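Local coordinates for extracellular invertase (Aspergillus kawachii, PDB 5XH8), which hydrolyses beta-fructofuranosides and has high transfructosylation activity, which probably yields fructooligosaccharides such as 1-kestose, at residues A[9-14]-A[509-514]; A[110-115]-A[138-143]; A[503-508]-A[563-568]. One frame throughout, in Å; residues are numbered along the deposited sequence.

Contact 1: residues A[9-14]-A[509-514]; sequences VAPPNL and ARTTDG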
loop_
_atom_site.group_PDB
_atom_site.type_symbol
_atom_site.label_atom_id
_atom_site.label_comp_id
_atom_site.label_asym_id
_atom_site.label_seq_id
_atom_site.Cartn_x
_atom_site.Cartn_y
_atom_site.Cartn_z
ATOM N N VAL A 9 52.840 16.781 -14.999
ATOM C CA VAL A 9 52.453 17.401 -16.252
ATOM C C VAL A 9 51.050 17.970 -16.113
ATOM O O VAL A 9 50.209 17.449 -15.342
ATOM C CB VAL A 9 52.521 16.375 -17.409
ATOM C CG1 VAL A 9 52.011 16.961 -18.721
ATOM C CG2 VAL A 9 53.958 15.905 -17.594
ATOM N N ALA A 10 50.805 19.062 -16.835
ATOM C CA ALA A 10 49.529 19.756 -16.793
ATOM C C ALA A 10 48.360 18.816 -17.154
ATOM O O ALA A 10 48.539 17.873 -17.952
ATOM C CB ALA A 10 49.547 20.950 -17.729
ATOM N N PRO A 11 47.169 19.064 -16.562
ATOM C CA PRO A 11 45.995 18.235 -16.863
ATOM C C PRO A 11 45.353 18.571 -18.205
ATOM O O PRO A 11 45.381 19.736 -18.606
ATOM C CB PRO A 11 45.006 18.603 -15.742
ATOM C CG PRO A 11 45.385 19.985 -15.348
ATOM C CD PRO A 11 46.877 20.081 -15.532
ATOM N N PRO A 12 44.726 17.572 -18.863
ATOM C CA PRO A 12 43.841 17.869 -19.970
ATOM C C PRO A 12 42.485 18.339 -19.460
ATOM O O PRO A 12 42.304 18.595 -18.247
ATOM C CB PRO A 12 43.685 16.515 -20.654
ATOM C CG PRO A 12 43.706 15.541 -19.512
ATOM C CD PRO A 12 44.723 16.124 -18.549
ATOM N N ASN A 13 41.552 18.503 -20.396
ATOM C CA ASN A 13 40.133 18.463 -20.065
ATOM C C ASN A 13 39.916 17.024 -19.615
ATOM O O ASN A 13 40.000 16.098 -20.426
ATOM C CB ASN A 13 39.263 18.785 -21.276
ATOM C CG ASN A 13 37.749 18.721 -20.964
ATOM O OD1 ASN A 13 37.292 18.161 -19.954
ATOM N ND2 ASN A 13 36.976 19.292 -21.851
ATOM N N LEU A 14 39.692 16.836 -18.316
ATOM C CA LEU A 14 39.604 15.462 -17.764
ATOM C C LEU A 14 38.505 14.595 -18.384
ATOM O O LEU A 14 38.638 13.383 -18.427
ATOM C CB LEU A 14 39.474 15.478 -16.242
ATOM C CG LEU A 14 40.620 16.187 -15.522
ATOM C CD1 LEU A 14 40.321 16.231 -14.039
ATOM C CD2 LEU A 14 41.933 15.485 -15.786
ATOM N N ALA A 509 40.260 22.301 -12.352
ATOM C CA ALA A 509 39.074 23.183 -12.449
ATOM C C ALA A 509 39.155 24.233 -13.558
ATOM O O ALA A 509 38.129 24.772 -13.969
ATOM C CB ALA A 509 38.807 23.869 -11.120
ATOM N N ARG A 510 40.370 24.524 -14.026
ATOM C CA ARG A 510 40.609 25.482 -15.104
ATOM C C ARG A 510 40.437 24.840 -16.470
ATOM O O ARG A 510 40.219 25.544 -17.435
ATOM C CB ARG A 510 42.042 26.074 -14.984
ATOM C CG ARG A 510 42.306 26.777 -13.649
ATOM C CD ARG A 510 43.780 27.039 -13.328
ATOM N NE ARG A 510 43.933 27.126 -11.871
ATOM C CZ ARG A 510 45.050 26.895 -11.169
ATOM N NH1 ARG A 510 46.200 26.575 -11.757
ATOM N NH2 ARG A 510 45.009 26.967 -9.841
ATOM N N THR A 511 40.574 23.514 -16.561
ATOM C CA THR A 511 40.464 22.782 -17.830
ATOM C C THR A 511 39.190 21.968 -17.986
ATOM O O THR A 511 38.893 21.501 -19.068
ATOM C CB THR A 511 41.623 21.786 -17.970
ATOM O OG1 THR A 511 41.513 20.747 -16.975
ATOM C CG2 THR A 511 42.949 22.503 -17.796
ATOM N N THR A 512 38.446 21.787 -16.899
ATOM C CA THR A 512 37.366 20.808 -16.846
ATOM C C THR A 512 36.144 21.409 -16.144
ATOM O O THR A 512 36.286 22.068 -15.116
ATOM C CB THR A 512 37.867 19.557 -16.095
ATOM O OG1 THR A 512 39.124 19.110 -16.662
ATOM C CG2 THR A 512 36.823 18.432 -16.160
ATOM N N ASP A 513 34.952 21.165 -16.691
ATOM C CA ASP A 513 33.703 21.577 -16.053
ATOM C C ASP A 513 33.375 20.710 -14.820
ATOM O O ASP A 513 33.835 19.568 -14.699
ATOM C CB ASP A 513 32.529 21.477 -17.040
ATOM C CG ASP A 513 32.678 22.412 -18.242
ATOM O OD1 ASP A 513 33.129 23.554 -18.075
ATOM O OD2 ASP A 513 32.346 21.989 -19.354
ATOM N N GLY A 514 32.560 21.269 -13.939
ATOM C CA GLY A 514 31.949 20.534 -12.849
ATOM C C GLY A 514 32.856 20.294 -11.664
ATOM O O GLY A 514 32.529 19.471 -10.813
HETATM O O HOH W 1 35.030 19.344 -19.049
#

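Contact 2: residues A[110-115]-A[138-143]; sequences LPTLLY and LAVSSD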
loop_
_atom_site.group_PDB
_atom_site.type_symbol
_atom_site.label_atom_id
_atom_site.label_comp_id
_atom_site.label_asym_id
_atom_site.label_seq_id
_atom_site.Cartn_x
_atom_site.Cartn_y
_atom_site.Cartn_z
ATOM N N LEU A 110 16.728 -11.723 14.513
ATOM C CA LEU A 110 17.528 -11.331 13.360
ATOM C C LEU A 110 17.504 -9.821 13.154
ATOM O O LEU A 110 16.536 -9.159 13.544
ATOM C CB LEU A 110 16.996 -12.007 12.109
ATOM C CG LEU A 110 17.037 -13.540 12.154
ATOM C CD1 LEU A 110 16.266 -14.076 10.977
ATOM C CD2 LEU A 110 18.455 -14.053 12.141
ATOM N N PRO A 111 18.580 -9.265 12.544
ATOM C CA PRO A 111 18.570 -7.851 12.178
ATOM C C PRO A 111 17.380 -7.592 11.251
ATOM O O PRO A 111 17.181 -8.325 10.257
ATOM C CB PRO A 111 19.907 -7.657 11.445
ATOM C CG PRO A 111 20.767 -8.814 11.876
ATOM C CD PRO A 111 19.823 -9.941 12.125
ATOM N N THR A 112 16.558 -6.632 11.629
ATOM C CA THR A 112 15.281 -6.402 10.972
ATOM C C THR A 112 15.301 -4.976 10.423
ATOM O O THR A 112 15.367 -4.021 11.169
ATOM C CB THR A 112 14.116 -6.655 11.948
ATOM O OG1 THR A 112 14.105 -8.049 12.323
ATOM C CG2 THR A 112 12.788 -6.307 11.296
ATOM N N LEU A 113 15.282 -4.860 9.101
ATOM C CA LEU A 113 15.334 -3.563 8.406
ATOM C C LEU A 113 13.929 -3.036 8.168
ATOM O O LEU A 113 13.104 -3.725 7.551
ATOM C CB LEU A 113 16.032 -3.729 7.053
ATOM C CG LEU A 113 16.037 -2.524 6.109
ATOM C CD1 LEU A 113 16.878 -1.407 6.661
ATOM C CD2 LEU A 113 16.542 -2.952 4.737
ATOM N N LEU A 114 13.670 -1.818 8.643
ATOM C CA LEU A 114 12.499 -1.054 8.254
ATOM C C LEU A 114 12.980 0.047 7.299
ATOM O O LEU A 114 13.801 0.878 7.680
ATOM C CB LEU A 114 11.814 -0.441 9.483
ATOM C CG LEU A 114 10.540 0.371 9.244
ATOM C CD1 LEU A 114 9.425 -0.467 8.651
ATOM C CD2 LEU A 114 10.072 1.016 10.540
ATOM N N TYR A 115 12.445 0.075 6.081
ATOM C CA TYR A 115 12.959 0.962 5.036
ATOM C C TYR A 115 11.867 1.509 4.149
ATOM O O TYR A 115 10.740 0.957 4.086
ATOM C CB TYR A 115 13.992 0.219 4.181
ATOM C CG TYR A 115 13.421 -0.800 3.192
ATOM C CD1 TYR A 115 13.061 -2.080 3.608
ATOM C CD2 TYR A 115 13.249 -0.479 1.854
ATOM C CE1 TYR A 115 12.540 -3.003 2.714
ATOM C CE2 TYR A 115 12.709 -1.393 0.957
ATOM C CZ TYR A 115 12.359 -2.657 1.389
ATOM O OH TYR A 115 11.862 -3.570 0.497
ATOM N N LEU A 138 9.379 -4.139 5.627
ATOM C CA LEU A 138 10.327 -4.915 6.436
ATOM C C LEU A 138 11.116 -5.922 5.620
ATOM O O LEU A 138 10.597 -6.532 4.675
ATOM C CB LEU A 138 9.603 -5.704 7.539
ATOM C CG LEU A 138 8.927 -4.898 8.656
ATOM C CD1 LEU A 138 8.223 -5.883 9.590
ATOM C CD2 LEU A 138 9.908 -4.043 9.433
ATOM N N ALA A 139 12.384 -6.066 6.008
ATOM C CA ALA A 139 13.242 -7.126 5.553
ATOM C C ALA A 139 14.073 -7.624 6.741
ATOM O O ALA A 139 14.287 -6.913 7.730
ATOM C CB ALA A 139 14.151 -6.660 4.428
ATOM N N VAL A 140 14.519 -8.859 6.620
ATOM C CA VAL A 140 15.291 -9.521 7.662
ATOM C C VAL A 140 16.521 -10.182 7.066
ATOM O O VAL A 140 16.435 -10.784 6.010
ATOM C CB VAL A 140 14.427 -10.616 8.331
ATOM C CG1 VAL A 140 15.270 -11.428 9.278
ATOM C CG2 VAL A 140 13.287 -9.954 9.088
ATOM N N SER A 141 17.656 -10.082 7.739
ATOM C CA SER A 141 18.850 -10.824 7.320
ATOM C C SER A 141 19.074 -12.044 8.198
ATOM O O SER A 141 19.335 -11.902 9.389
ATOM C CB SER A 141 20.115 -9.995 7.336
ATOM O OG SER A 141 21.202 -10.838 6.911
ATOM N N SER A 142 18.970 -13.215 7.578
ATOM C CA SER A 142 19.307 -14.481 8.201
ATOM C C SER A 142 20.719 -14.991 7.859
ATOM O O SER A 142 21.056 -16.118 8.227
ATOM C CB SER A 142 18.278 -15.531 7.789
ATOM O OG SER A 142 18.200 -15.677 6.389
ATOM N N ASP A 143 21.560 -14.182 7.199
ATOM C CA ASP A 143 22.850 -14.659 6.773
ATOM C C ASP A 143 24.030 -13.827 7.259
ATOM O O ASP A 143 25.082 -13.854 6.622
ATOM C CB ASP A 143 22.874 -14.806 5.252
ATOM C CG ASP A 143 22.868 -13.452 4.511
ATOM O OD1 ASP A 143 22.681 -12.355 5.121
ATOM O OD2 ASP A 143 23.055 -13.506 3.287
#

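Contact 3: residues A[503-508]-A[563-568]; sequences SNTSAA and TWVRSW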
loop_
_atom_site.group_PDB
_atom_site.type_symbol
_atom_site.label_atom_id
_atom_site.label_comp_id
_atom_site.label_asym_id
_atom_site.label_seq_id
_atom_site.Cartn_x
_atom_site.Cartn_y
_atom_site.Cartn_z
ATOM N N SER A 503 39.477 28.821 -4.434
ATOM C CA SER A 503 39.676 29.478 -5.727
ATOM C C SER A 503 40.933 28.997 -6.475
ATOM O O SER A 503 40.908 28.924 -7.682
ATOM C CB SER A 503 39.708 31.002 -5.569
ATOM O OG SER A 503 40.755 31.388 -4.697
ATOM N N ASN A 504 41.993 28.615 -5.766
ATOM C CA ASN A 504 43.246 28.151 -6.386
ATOM C C ASN A 504 43.564 26.666 -6.164
ATOM O O ASN A 504 44.661 26.217 -6.527
ATOM C CB ASN A 504 44.404 29.021 -5.835
ATOM C CG ASN A 504 45.678 28.952 -6.682
ATOM O OD1 ASN A 504 46.789 28.768 -6.154
ATOM N ND2 ASN A 504 45.531 29.117 -7.983
ATOM N N THR A 505 42.612 25.895 -5.593
ATOM C CA THR A 505 42.857 24.518 -5.123
ATOM C C THR A 505 43.234 23.582 -6.260
ATOM O O THR A 505 44.162 22.785 -6.116
ATOM C CB THR A 505 41.615 23.935 -4.381
ATOM O OG1 THR A 505 41.422 24.618 -3.143
ATOM C CG2 THR A 505 41.753 22.442 -4.099
ATOM N N SER A 506 42.509 23.684 -7.375
ATOM C CA SER A 506 42.572 22.702 -8.456
ATOM C C SER A 506 42.901 23.282 -9.830
ATOM O O SER A 506 42.077 23.970 -10.420
ATOM C CB SER A 506 41.247 21.961 -8.577
ATOM O OG SER A 506 41.380 20.915 -9.520
ATOM N N ALA A 507 44.076 22.933 -10.356
ATOM C CA ALA A 507 44.436 23.251 -11.750
ATOM C C ALA A 507 43.524 22.541 -12.757
ATOM O O ALA A 507 43.355 23.019 -13.877
ATOM C CB ALA A 507 45.890 22.901 -12.019
ATOM N N ALA A 508 42.931 21.410 -12.359
ATOM C CA ALA A 508 41.927 20.730 -13.198
ATOM C C ALA A 508 40.629 21.508 -13.356
ATOM O O ALA A 508 39.980 21.424 -14.401
ATOM C CB ALA A 508 41.648 19.334 -12.667
ATOM N N THR A 563 34.779 19.169 2.848
ATOM C CA THR A 563 34.660 19.544 1.451
ATOM C C THR A 563 35.617 18.747 0.585
ATOM O O THR A 563 36.368 17.907 1.097
ATOM C CB THR A 563 34.882 21.065 1.268
ATOM O OG1 THR A 563 34.596 21.444 -0.086
ATOM C CG2 THR A 563 36.341 21.451 1.629
ATOM N N TRP A 564 35.558 19.003 -0.728
ATOM C CA TRP A 564 36.434 18.387 -1.722
ATOM C C TRP A 564 37.601 19.325 -2.069
ATOM O O TRP A 564 37.378 20.494 -2.408
ATOM C CB TRP A 564 35.650 18.056 -2.999
ATOM C CG TRP A 564 34.590 17.030 -2.785
ATOM C CD1 TRP A 564 33.255 17.247 -2.698
ATOM C CD2 TRP A 564 34.789 15.624 -2.606
ATOM N NE1 TRP A 564 32.596 16.055 -2.461
ATOM C CE2 TRP A 564 33.517 15.042 -2.414
ATOM C CE3 TRP A 564 35.913 14.795 -2.625
ATOM C CZ2 TRP A 564 33.340 13.665 -2.202
ATOM C CZ3 TRP A 564 35.741 13.411 -2.403
ATOM C CH2 TRP A 564 34.451 12.868 -2.197
ATOM N N VAL A 565 38.824 18.807 -1.972
ATOM C CA VAL A 565 40.022 19.558 -2.350
ATOM C C VAL A 565 40.765 18.799 -3.447
ATOM O O VAL A 565 41.657 18.015 -3.189
ATOM C CB VAL A 565 40.911 19.926 -1.136
ATOM C CG1 VAL A 565 40.258 21.051 -0.361
ATOM C CG2 VAL A 565 41.193 18.744 -0.218
ATOM N N ARG A 566 40.351 19.039 -4.687
ATOM C CA ARG A 566 40.761 18.191 -5.781
ATOM C C ARG A 566 42.021 18.754 -6.493
ATOM O O ARG A 566 41.983 19.101 -7.671
ATOM C CB ARG A 566 39.558 17.944 -6.706
ATOM C CG ARG A 566 38.536 17.000 -6.046
ATOM C CD ARG A 566 37.477 16.343 -6.956
ATOM N NE ARG A 566 36.292 17.124 -6.890
ATOM C CZ ARG A 566 35.069 16.798 -6.473
ATOM N NH1 ARG A 566 34.643 15.566 -6.157
ATOM N NH2 ARG A 566 34.215 17.798 -6.474
ATOM N N SER A 567 43.137 18.801 -5.760
ATOM C CA SER A 567 44.415 19.250 -6.332
ATOM C C SER A 567 44.934 18.197 -7.315
ATOM O O SER A 567 44.775 16.980 -7.102
ATOM C CB SER A 567 45.449 19.564 -5.234
ATOM O OG SER A 567 46.000 18.386 -4.677
ATOM N N TRP A 568 45.540 18.684 -8.397
ATOM C CA TRP A 568 46.085 17.852 -9.464
ATOM C C TRP A 568 47.564 17.451 -9.300
ATOM O O TRP A 568 47.889 16.272 -9.437
ATOM C CB TRP A 568 45.912 18.575 -10.811
ATOM C CG TRP A 568 46.507 17.807 -11.935
ATOM C CD1 TRP A 568 47.726 18.018 -12.520
ATOM C CD2 TRP A 568 45.932 16.678 -12.602
ATOM N NE1 TRP A 568 47.938 17.088 -13.504
ATOM C CE2 TRP A 568 46.863 16.248 -13.573
ATOM C CE3 TRP A 568 44.724 15.979 -12.466
ATOM C CZ2 TRP A 568 46.616 15.170 -14.421
ATOM C CZ3 TRP A 568 44.483 14.892 -13.304
ATOM C CH2 TRP A 568 45.419 14.504 -14.268
#

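Contact 1: residues A[9-14]-A[509-514]
T511 and T512 present their hydroxyls side by side to the backbone at P12-L14, and this pair forms the tight half of the contact. OG1 of T511 gives its proton to O of P12 over 2.6 Å, approaching from 38° above the plane of that carbonyl. The bond depends on chi1 of T511 (66°), which sets OG1 in the crowded position between backbone N and carbonyl carbon. OG1 of T512 plays the reverse role and accepts the N-H of L14 at 2.9 Å. That bond is almost straight, with 172° at the hydrogen. CG of L14 also presses on the same oxygen, 3.5 Å from OG1 of T512, where the two side chains cross at about a right angle. Two consecutive threonines thus satisfy a carbonyl and an amide of a chain that has no regular strand here to pair with. Beside them the backbones come close, and CA of N13 makes a CH...O contact of 3.4 Å with O of T511.

The other half is looser and reaches solvent. OD1 of N13 comes only within 3.8 Å of CG2 of T512, and its polar partners lie elsewhere. It accepts the N-H of S15, an Asx turn, and takes a proton from a water 2.7 Å from OD1 of N13; that water in turn accepts the N-H of D513. Here the bridge between the segments is wet rather than direct.

Outside the pair, A508 O may share the one T511 OG1 proton, and L14 packs on A508, W26 and W568. The contact lays the N-terminal chain, well ahead of strand 37-47, across the loop joining strands 497-501 and 520-523, close to where the chain leaves strand 559-564.

Contact 2: residues A[110-115]-A[138-143]
L113 and A139 form the hydrogen-bonded pair at the heart of this antiparallel ladder. N of L113 reaches O of A139 at 2.7 Å, and N of A139 returns to O of L113 at 2.9 Å. Two residues along each strand, N of S141 binds O of P111 at 3.1 Å. The flanking pairs, T112 with V140 and L114 with L138, are non-hydrogen-bonded and put their side chains on the face opposite L113 and A139. On that face the methyls CD1 of L114 and CD2 of L138 meet at 3.7 Å, while CG2 of V140 lies 3.8 Å from OG1 of T112.

Packing is tightest at L110, just before strand 112-118. CG1 of V140, anti to its backbone N (chi1 172°), is driven against L110, only 3.3 Å from CD1 of that residue.

A second shell sets these groups. OG1 of T112 donates to O of L110 at 2.9 Å and also bonds to N of I107, which ties down the turn leading into the strand. S141 OG is held by the N147 carbonyl, and Y115 OH by D93. V156 packs on both L114 and L138. Strand 96-103 flanks strand 112-118, and strand 149-150 flanks strand 134-140, making the pair the two inner strands of a four-stranded beta-propeller blade.

Contact 3: residues A[503-508]-A[563-568]
R566, whose carbonyl takes the hydroxyl of S506, sends its side chain the other way and lays the guanidinium over the indole of W564. NH1 of R566 sits 3.5 Å above the ring plane, offset toward the rim, and CG of W564 lies equally high over one face of the guanidinium. The second indole, that of W568, turns from the contact: chi1 of 177° places CG anti to the backbone N, and NE1 finds its partner in V9 O. W568 approaches the 503-508 segment most closely through its CB, 4.4 Å from N of A508 and 4.5 Å from CB of A507.

The grip itself is small and polar. OG of S506 donates to O of R566 at 2.7 Å, tilted 30° from the carbonyl plane. R566 is the centre of an inverse gamma turn, closed by a weak bond from N of S567 to O of V565, and its own carbonyl remains available to S506. Beside this bond, CG2 of T505 lies over the opposing backbone, 3.7 Å from N of R566 and close to V565. O of T505 adds a CH...O contact of 3.6 Å with CA of S567.

OE2 of E485 accepts the backbone N-H of both A507 and W568, so one carboxylate oxygen bridges the two segments in addition to the direct bond. Segment 503-508 extends from strand 497-501 and segment 563-568 from strand 559-564, which belong to different antiparallel sheets; their joining at this margin is in keeping with the C-terminal beta-sandwich of the GH32 family.

In the fold
From the N terminus, the chain enters contact 1 at residues 9-14 and meets its partner only at 509-514, closing a loop of some 500 of the 605 residues. Contact 2 falls within that span and closes the connection between two adjacent strands of one propeller blade. Contact 3 opens at 503-508, just before the second half of contact 1, and closes at 563-568, so contacts 1 and 3 cross along the chain. They also touch in space, with centres 10 Å apart, and together tie the N-terminal chain to loops that leave both sheets of the C-terminal sandwich. Contact 2 stands apart, its centre 41 Å from that of contact 3 and across the chain's centre.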